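Local coordinates for nodulation fucosyltransferase NodZ (Bradyrhizobium sp., PDB 2HHC), which belongs to the GT-B clan of glycosyltransferases and is named as a nodulation fucosyltransferase, at residues F220-S225 with Y272-C277. Numbering follows the deposited sequence.
Sequences FLCTDS and YLLARC
Phe220 and Leu274 pack strand 217-223 against the C-terminal part of helix 258-274, a helix-on-sheet contact in one of the two alpha/beta domains of this GT-B protein. The strand lies in a mixed sheet between strands 170-176 and 239-240. The CB of Phe220 points toward the helix segment, and with CG anti to the backbone N (chi1 173°) the ring presents its CD2-CE2-CZ side to Leu273 and Leu274. Phe220 CE2 sits 3.7 Å from Leu273 CB, and CZ also touches that carbon as well as Leu273 CD1. Near the plane of the ring, at its edge, lies Leu274 N, 3.9 Å from Phe220 CE2. Leu274 crosses the aromatic side chain at about a right angle, its CD2 4.0 Å from Phe220 CD2. The same leucine also reaches Cys222, two residues on along the strand: Cys222 SG lies 3.9 Å from Leu274 CG and also touches Leu274 CD1 and CD2. No hydrogen bond joins the segments; the five touching residues are all buried and meet by van der Waals packing, mostly between apolar side chains. Phe166 of helix 152-166 meets the Phe220 ring edge-to-face and also touches Leu273 and Cys277. A type I turn from Leu274 to Cys277 returns the chain to the ring, where Cys277 SG makes an oblique sulfur-aromatic contact, 4.2 Å from Phe220 CD2.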
ATOM      1  N   PHE A 220     -19.771  -0.208   0.373  1.00 30.73           N
ATOM      2  CA  PHE A 220     -18.783  -1.138  -0.166  1.00 29.99           C
ATOM      3  C   PHE A 220     -17.905  -1.621   0.981  1.00 29.58           C
ATOM      4  O   PHE A 220     -17.146  -0.847   1.565  1.00 31.26           O
ATOM      5  CB  PHE A 220     -17.975  -0.428  -1.237  1.00 30.64           C
ATOM      6  CG  PHE A 220     -16.810  -1.216  -1.778  1.00 31.87           C
ATOM      7  CD1 PHE A 220     -16.976  -2.503  -2.240  1.00 30.46           C
ATOM      8  CD2 PHE A 220     -15.538  -0.631  -1.898  1.00 30.40           C
ATOM      9  CE1 PHE A 220     -15.894  -3.204  -2.752  1.00 30.07           C
ATOM     10  CE2 PHE A 220     -14.456  -1.386  -2.404  1.00 33.15           C
ATOM     11  CZ  PHE A 220     -14.640  -2.622  -2.864  1.00 31.14           C
ATOM     12  N   LEU A 221     -17.995  -2.902   1.274  1.00 29.56           N
ATOM     13  CA  LEU A 221     -17.287  -3.450   2.392  1.00 30.13           C
ATOM     14  C   LEU A 221     -16.075  -4.253   1.940  1.00 30.58           C
ATOM     15  O   LEU A 221     -16.196  -5.170   1.131  1.00 30.33           O
ATOM     16  CB  LEU A 221     -18.228  -4.359   3.219  1.00 30.87           C
ATOM     17  CG  LEU A 221     -17.634  -4.947   4.511  1.00 29.79           C
ATOM     18  CD1 LEU A 221     -17.068  -3.916   5.512  1.00 31.04           C
ATOM     19  CD2 LEU A 221     -18.666  -5.795   5.191  1.00 32.71           C
ATOM     20  N   CYS A 222     -14.927  -3.978   2.547  1.00 30.75           N
ATOM     21  CA  CYS A 222     -13.658  -4.652   2.291  1.00 31.01           C
ATOM     22  C   CYS A 222     -13.216  -5.225   3.618  1.00 31.14           C
ATOM     23  O   CYS A 222     -12.703  -4.494   4.481  1.00 30.49           O
ATOM     24  CB  CYS A 222     -12.636  -3.653   1.748  1.00 31.63           C
ATOM     25  SG  CYS A 222     -13.087  -3.038   0.151  1.00 33.58           S
ATOM     26  N   THR A 223     -13.377  -6.513   3.801  1.00 31.52           N
ATOM     27  CA  THR A 223     -12.938  -7.171   5.036  1.00 32.74           C
ATOM     28  C   THR A 223     -12.410  -8.560   4.730  1.00 33.49           C
ATOM     29  O   THR A 223     -12.823  -9.184   3.776  1.00 35.40           O
ATOM     30  CB  THR A 223     -14.087  -7.231   6.052  1.00 31.79           C
ATOM     31  OG1 THR A 223     -13.623  -7.769   7.299  1.00 33.87           O
ATOM     32  CG2 THR A 223     -15.208  -8.136   5.520  1.00 32.56           C
ATOM     33  N   ASP A 224     -11.485  -9.017   5.559  1.00 35.09           N
ATOM     34  CA  ASP A 224     -10.948 -10.354   5.483  1.00 37.47           C
ATOM     35  C   ASP A 224     -11.811 -11.382   6.238  1.00 36.88           C
ATOM     36  O   ASP A 224     -11.521 -12.605   6.194  1.00 38.43           O
ATOM     37  CB  ASP A 224      -9.509 -10.341   6.074  1.00 37.52           C
ATOM     38  CG  ASP A 224      -9.435  -9.751   7.545  1.00 43.31           C
ATOM     39  OD1 ASP A 224     -10.468  -9.323   8.128  1.00 48.48           O
ATOM     40  OD2 ASP A 224      -8.321  -9.746   8.156  1.00 44.54           O
ATOM     41  N   SER A 225     -12.853 -10.916   6.950  1.00 36.00           N
ATOM     42  CA  SER A 225     -13.701 -11.795   7.752  1.00 35.47           C
ATOM     43  C   SER A 225     -15.089 -12.040   7.177  1.00 35.07           C
ATOM     44  O   SER A 225     -15.862 -11.098   7.050  1.00 32.69           O
ATOM     45  CB  SER A 225     -13.885 -11.192   9.120  1.00 35.22           C
ATOM     46  OG  SER A 225     -14.838 -11.939   9.865  1.00 35.03           O
ATOM     47  N   TYR A 272      -8.004  -0.053  -4.802  1.00 29.38           N
ATOM     48  CA  TYR A 272      -8.290   0.911  -5.840  1.00 30.32           C
ATOM     49  C   TYR A 272      -9.765   1.321  -5.876  1.00 30.76           C
ATOM     50  O   TYR A 272     -10.075   2.493  -6.079  1.00 31.48           O
ATOM     51  CB  TYR A 272      -7.775   0.346  -7.173  1.00 29.52           C
ATOM     52  CG  TYR A 272      -6.299   0.566  -7.416  1.00 29.47           C
ATOM     53  CD1 TYR A 272      -5.315  -0.125  -6.740  1.00 29.40           C
ATOM     54  CD2 TYR A 272      -5.853   1.465  -8.398  1.00 29.20           C
ATOM     55  CE1 TYR A 272      -4.002   0.079  -6.955  1.00 30.17           C
ATOM     56  CE2 TYR A 272      -4.537   1.643  -8.623  1.00 29.48           C
ATOM     57  CZ  TYR A 272      -3.584   0.969  -7.934  1.00 28.63           C
ATOM     58  OH  TYR A 272      -2.225   1.148  -8.164  1.00 29.96           O
ATOM     59  N   LEU A 273     -10.695   0.397  -5.639  1.00 29.55           N
ATOM     60  CA  LEU A 273     -12.095   0.763  -5.594  1.00 30.62           C
ATOM     61  C   LEU A 273     -12.411   1.631  -4.370  1.00 30.90           C
ATOM     62  O   LEU A 273     -13.210   2.529  -4.447  1.00 31.16           O
ATOM     63  CB  LEU A 273     -12.964  -0.460  -5.645  1.00 30.43           C
ATOM     64  CG  LEU A 273     -13.154  -1.126  -7.021  1.00 30.39           C
ATOM     65  CD1 LEU A 273     -13.871  -2.390  -6.842  1.00 32.14           C
ATOM     66  CD2 LEU A 273     -13.881  -0.174  -7.992  1.00 30.99           C
ATOM     67  N   LEU A 274     -11.781   1.385  -3.240  1.00 30.16           N
ATOM     68  CA  LEU A 274     -11.953   2.257  -2.090  1.00 30.54           C
ATOM     69  C   LEU A 274     -11.619   3.705  -2.445  1.00 30.44           C
ATOM     70  O   LEU A 274     -12.283   4.659  -1.947  1.00 30.82           O
ATOM     71  CB  LEU A 274     -11.135   1.780  -0.892  1.00 30.21           C
ATOM     72  CG  LEU A 274     -11.661   0.565  -0.158  1.00 31.23           C
ATOM     73  CD1 LEU A 274     -10.641  -0.054   0.746  1.00 32.56           C
ATOM     74  CD2 LEU A 274     -12.917   0.919   0.690  1.00 32.37           C
ATOM     75  N   ALA A 275     -10.622   3.916  -3.292  1.00 30.09           N
ATOM     76  CA  ALA A 275     -10.228   5.275  -3.681  1.00 30.68           C
ATOM     77  C   ALA A 275     -11.219   6.001  -4.593  1.00 31.33           C
ATOM     78  O   ALA A 275     -11.044   7.181  -4.889  1.00 32.21           O
ATOM     79  CB  ALA A 275      -8.861   5.259  -4.309  1.00 31.69           C
ATOM     80  N   ARG A 276     -12.242   5.277  -5.027  1.00 31.26           N
ATOM     81  CA  ARG A 276     -13.338   5.786  -5.852  1.00 32.16           C
ATOM     82  C   ARG A 276     -14.590   6.144  -5.061  1.00 32.20           C
ATOM     83  O   ARG A 276     -15.618   6.575  -5.611  1.00 35.30           O
ATOM     84  CB  ARG A 276     -13.741   4.728  -6.899  0.50 32.97           C
ATOM     85  CG  ARG A 276     -12.644   4.207  -7.877  0.50 33.15           C
ATOM     86  CD  ARG A 276     -12.231   5.178  -8.993  0.50 35.92           C
ATOM     87  NE  ARG A 276     -13.200   5.253 -10.095  0.50 36.77           N
ATOM     88  CZ  ARG A 276     -13.308   4.383 -11.108  0.50 36.08           C
ATOM     89  NH1 ARG A 276     -12.580   3.254 -11.162  0.50 37.34           N
ATOM     90  NH2 ARG A 276     -14.222   4.606 -12.036  0.50 34.41           N
ATOM     91  N   CYS A 277     -14.548   5.892  -3.767  1.00 30.77           N
ATOM     92  CA  CYS A 277     -15.710   6.152  -2.904  1.00 31.40           C
ATOM     93  C   CYS A 277     -15.846   7.628  -2.542  1.00 31.48           C
ATOM     94  O   CYS A 277     -14.932   8.421  -2.715  1.00 31.52           O
ATOM     95  CB  CYS A 277     -15.585   5.315  -1.645  1.00 31.77           C
ATOM     96  SG  CYS A 277     -15.680   3.535  -1.924  1.00 33.26           S
TER